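SnoaL-like domain-containing protein (Catenulispora acidiphila, PDB 4H3U) is of unknown function but adopts the ketosteroid isomerase-like fold of the SnoaL family and may take part in trimethylamine metabolism. Local coordinates at residues S72-K75 and A76-D79; A92-G96 and D97-I101. All blocks are in the same frame, centred on the assembly; numbering follows the deposited sequence. Where two conformers were deposited one is given.

Contact 1 of 2, residues S72-K75 and A76-D79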
# COMPACT_ATOMS: atom_id res chain seq x y z
N SER A 72 -11.11 -5.86 -16.73
CA SER A 72 -10.66 -7.08 -17.36
C SER A 72 -9.43 -6.76 -18.25
O SER A 72 -8.46 -7.53 -18.29
CB SER A 72 -11.78 -7.65 -18.17
OG SER A 72 -12.82 -8.09 -17.35
N GLY A 73 -9.45 -5.63 -18.96
CA GLY A 73 -8.33 -5.20 -19.76
C GLY A 73 -7.06 -4.99 -18.98
O GLY A 73 -5.96 -5.19 -19.54
N TRP A 74 -7.13 -4.62 -17.70
CA TRP A 74 -5.95 -4.48 -16.85
C TRP A 74 -5.33 -5.84 -16.53
O TRP A 74 -4.11 -5.97 -16.54
CB TRP A 74 -6.32 -3.68 -15.58
CG TRP A 74 -5.21 -3.55 -14.57
CD1 TRP A 74 -5.24 -3.98 -13.28
CD2 TRP A 74 -3.93 -2.92 -14.75
NE1 TRP A 74 -4.07 -3.66 -12.65
CE2 TRP A 74 -3.23 -3.05 -13.54
CE3 TRP A 74 -3.27 -2.32 -15.84
CZ2 TRP A 74 -1.95 -2.52 -13.35
CZ3 TRP A 74 -2.02 -1.82 -15.66
CH2 TRP A 74 -1.35 -1.92 -14.45
N LYS A 75 -6.15 -6.86 -16.29
CA LYS A 75 -5.62 -8.22 -16.15
C LYS A 75 -4.95 -8.63 -17.46
O LYS A 75 -3.84 -9.19 -17.43
CB LYS A 75 -6.73 -9.16 -15.73
CG LYS A 75 -6.38 -10.67 -15.82
CD LYS A 75 -5.19 -11.13 -15.03
CE LYS A 75 -5.11 -12.68 -15.09
NZ LYS A 75 -3.80 -13.17 -14.63
N ALA A 76 -5.58 -8.38 -18.61
CA ALA A 76 -4.97 -8.73 -19.88
C ALA A 76 -3.63 -8.01 -20.10
O ALA A 76 -2.66 -8.63 -20.54
CB ALA A 76 -5.93 -8.46 -21.03
N ARG A 77 -3.57 -6.73 -19.80
CA ARG A 77 -2.36 -5.94 -19.97
C ARG A 77 -1.25 -6.40 -19.05
O ARG A 77 -0.07 -6.45 -19.42
CB ARG A 77 -2.67 -4.47 -19.74
CG ARG A 77 -3.52 -3.79 -20.82
CD ARG A 77 -4.25 -2.51 -20.32
NE ARG A 77 -3.35 -1.50 -19.77
CZ ARG A 77 -3.74 -0.47 -19.02
NH1 ARG A 77 -5.03 -0.35 -18.66
NH2 ARG A 77 -2.84 0.42 -18.58
N THR A 78 -1.62 -6.72 -17.82
CA THR A 78 -0.65 -7.21 -16.87
C THR A 78 -0.06 -8.54 -17.37
O THR A 78 1.16 -8.72 -17.34
CB THR A 78 -1.28 -7.34 -15.47
OG1 THR A 78 -1.71 -6.05 -14.98
CG2 THR A 78 -0.32 -7.87 -14.49
N ASP A 79 -0.92 -9.45 -17.83
CA ASP A 79 -0.44 -10.74 -18.36
C ASP A 79 0.43 -10.59 -19.59
O ASP A 79 1.32 -11.38 -19.83
CB ASP A 79 -1.60 -11.66 -18.69
CG ASP A 79 -2.31 -12.23 -17.46
OD1 ASP A 79 -1.76 -12.16 -16.35
OD2 ASP A 79 -3.38 -12.85 -17.67
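Lys75 and Asp79 meet one turn apart on helix 68-81, an alpha helix of the ketosteroid isomerase-like fold. The ammonium group of Lys75 forms an i to i+4 salt bridge with the carboxylate. Lys75 NZ donates at 2.9 Å to Asp79 OD1, which accepts through its syn lone pair, on the side of the other oxygen. A weak bond of 3.1 Å joins Lys75 NZ to Asp79 OD2. Lys75 leaves the backbone with CG anti to N, bends at chi2 (58°) and then runs extended to the carboxylate. NZ also donates to the carbonyls of Trp38 and Gly40, so several acceptors grip this buried amine. A methionine in its place would probably leave the Asp79 carboxylate without its countercharge and the two carbonyls without their donor.

The tightly packed side is formed by Trp74 and Thr78. The Trp74 indole is buried against Trp38, Tyr56, Ala63 and Met65. Thr78 OG1 sits over the centre of one indole face, 3.7 Å above its plane. Arg77 marks the looser, exposed side. Its chain passes Gly73 O and bends at chi3 to bring the guanidinium back to the indole rim. There Trp74 CE3 lies over the centre of the guanidinium face, 3.7 Å from Arg77 CZ. The planes are 71° apart and Arg77 CZ lies near the indole plane, which means the indole offers its edge to the guanidinium face. Trp74 O takes two bonds. Thr78 N and Thr78 OG1, each 2.9 Å from Trp74 O, approach it from opposite faces of the carbonyl plane.

Contact 2 of 2, residues A92-G96 and D97-I101. With CD (cadmium ion), chain F.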
# COMPACT_ATOMS: atom_id res chain seq x y z
N ALA A 92 -6.94 -11.50 5.37
CA ALA A 92 -7.88 -10.52 4.94
C ALA A 92 -8.91 -10.32 6.03
O ALA A 92 -9.16 -11.24 6.80
CB ALA A 92 -8.54 -10.90 3.62
N TYR A 93 -9.51 -9.13 6.08
CA TYR A 93 -10.45 -8.77 7.12
C TYR A 93 -11.45 -7.71 6.64
O TYR A 93 -11.07 -6.72 6.03
CB TYR A 93 -9.65 -8.36 8.37
CG TYR A 93 -8.32 -7.62 8.14
CD1 TYR A 93 -8.24 -6.22 8.16
CD2 TYR A 93 -7.13 -8.34 7.94
CE1 TYR A 93 -7.04 -5.59 7.94
CE2 TYR A 93 -5.93 -7.70 7.75
CZ TYR A 93 -5.89 -6.32 7.74
OH TYR A 93 -4.71 -5.67 7.56
N ARG A 94 -12.72 -7.88 7.01
CA ARG A 94 -13.83 -7.04 6.59
C ARG A 94 -14.29 -6.17 7.76
O ARG A 94 -14.42 -6.65 8.88
CB ARG A 94 -15.06 -7.93 6.19
CG ARG A 94 -16.28 -7.08 5.83
CD ARG A 94 -17.50 -7.82 5.32
NE ARG A 94 -17.29 -8.40 4.00
CZ ARG A 94 -17.44 -7.79 2.82
NH1 ARG A 94 -17.28 -8.50 1.71
NH2 ARG A 94 -17.73 -6.50 2.72
N ALA A 95 -14.60 -4.92 7.43
CA ALA A 95 -15.19 -3.93 8.33
C ALA A 95 -16.32 -3.31 7.50
O ALA A 95 -16.11 -2.40 6.72
CB ALA A 95 -14.17 -2.90 8.78
N GLY A 96 -17.53 -3.82 7.70
CA GLY A 96 -18.69 -3.31 6.96
C GLY A 96 -18.52 -3.52 5.47
O GLY A 96 -18.33 -4.64 5.01
N ASP A 97 -18.59 -2.43 4.70
CA ASP A 97 -18.43 -2.55 3.26
C ASP A 97 -16.97 -2.48 2.81
O ASP A 97 -16.72 -2.42 1.63
CB ASP A 97 -19.18 -1.44 2.56
CG ASP A 97 -20.68 -1.56 2.71
OD1 ASP A 97 -21.23 -2.70 2.66
OD2 ASP A 97 -21.29 -0.49 2.83
N HIS A 98 -16.04 -2.52 3.74
CA HIS A 98 -14.62 -2.41 3.41
C HIS A 98 -13.93 -3.71 3.69
O HIS A 98 -14.21 -4.39 4.67
CB HIS A 98 -13.99 -1.32 4.26
CG HIS A 98 -14.65 0.02 4.08
ND1 HIS A 98 -14.21 0.92 3.13
CD2 HIS A 98 -15.74 0.55 4.64
CE1 HIS A 98 -15.00 1.97 3.14
NE2 HIS A 98 -15.93 1.79 4.07
N VAL A 99 -13.08 -4.14 2.78
CA VAL A 99 -12.28 -5.34 2.95
C VAL A 99 -10.81 -4.94 2.72
O VAL A 99 -10.47 -4.25 1.76
CB VAL A 99 -12.70 -6.43 1.94
CG1 VAL A 99 -11.83 -7.65 2.05
CG2 VAL A 99 -14.17 -6.82 2.11
N THR A 100 -9.96 -5.40 3.62
CA THR A 100 -8.53 -5.23 3.50
C THR A 100 -7.89 -6.57 3.22
O THR A 100 -8.19 -7.56 3.92
CB THR A 100 -7.96 -4.62 4.77
OG1 THR A 100 -8.60 -3.38 5.03
CG2 THR A 100 -6.45 -4.47 4.68
N ILE A 101 -7.00 -6.60 2.22
CA ILE A 101 -6.30 -7.79 1.84
C ILE A 101 -4.81 -7.60 1.98
O ILE A 101 -4.27 -6.63 1.43
CB ILE A 101 -6.60 -8.17 0.38
CG1 ILE A 101 -8.09 -8.28 0.10
CG2 ILE A 101 -5.89 -9.47 0.01
CD1 ILE A 101 -8.45 -8.37 -1.36
CD CD F . -17.64 3.06 4.72
O HOH W 1 -11.13 -4.20 6.30
O HOH W 2 -18.70 2.58 2.70
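In the conformer given, one of two, Tyr93 takes a first torsion of 35°, with CG between the backbone N and the carbonyl carbon, and this carries its ring across Thr100 on the paired strand. Tyr93 CE1 comes to 3.4 Å from Thr100 CB, and Thr100 CG2 lies beside CE1, CZ and OH of Tyr93. Thr100 O lies over the centre of one ring face. Tyr93 OH hydrogen-bonds to Glu102 OE2. Arg94 starts extended and bends at chi3 (-69°), which lays its guanidinium over Val99. Val99 CG2 is 3.5 Å from Arg94 CZ and meets the flat face. The same group is fixed at its edge: Arg94 NH2 donates in plane to Gly96 O at 3.0 Å, and NH2 also hydrogen-bonds to Thr126 OG1.

The motif is a beta hairpin closed by a type II' turn from Ala95 to His98. Gly96 has the positive phi of the turn's second position. Ala95 N to His98 O, at 2.8 Å, and the return bond from His98 N close the turn. The Tyr93 and Thr100 pair adds two more backbone bonds. At the turn, His98 NE2 binds a cadmium ion at 2.2 Å, with water 2 and four atoms from elsewhere in the structure completing its coordination. Ala95 O lies in the imidazole plane at the ring edge.

The face with Tyr93, Ala95, His98 and Thr100 meets the second subunit. There Tyr93 stacks on His98 of that subunit, and Thr100 OG1 hydrogen-bonds to Thr100 OG1 of the second subunit. The other face, with Ala92, Val99 and Ile101, packs on Val31 of helix 29-39, and Trp34 also touches Ile101. Strand 98-109 continues the sheet into strand 116-127 through backbone hydrogen bonds of Val99 with Leu124 and Ile101 with Thr122.

How the contacts relate
Contacts 1 and 2 lie on opposite sides of the chain's centre, with their own centres about 24 Å apart and their nearest atoms about 13 Å apart. Helix 68-81 carries contact 1 and leads directly into strand 82-95, the first strand of contact 2. Both are partly buried. Contact 1 lies nearer the middle of the chain, and no other subunit touches it. Its chemistry is that of one helix: an ion pair and an indole packed within the subunit. Contact 2 joins two strands farther out. One of its faces packs on a helix of the same chain, while the other adds dimer contacts and a metal ligand.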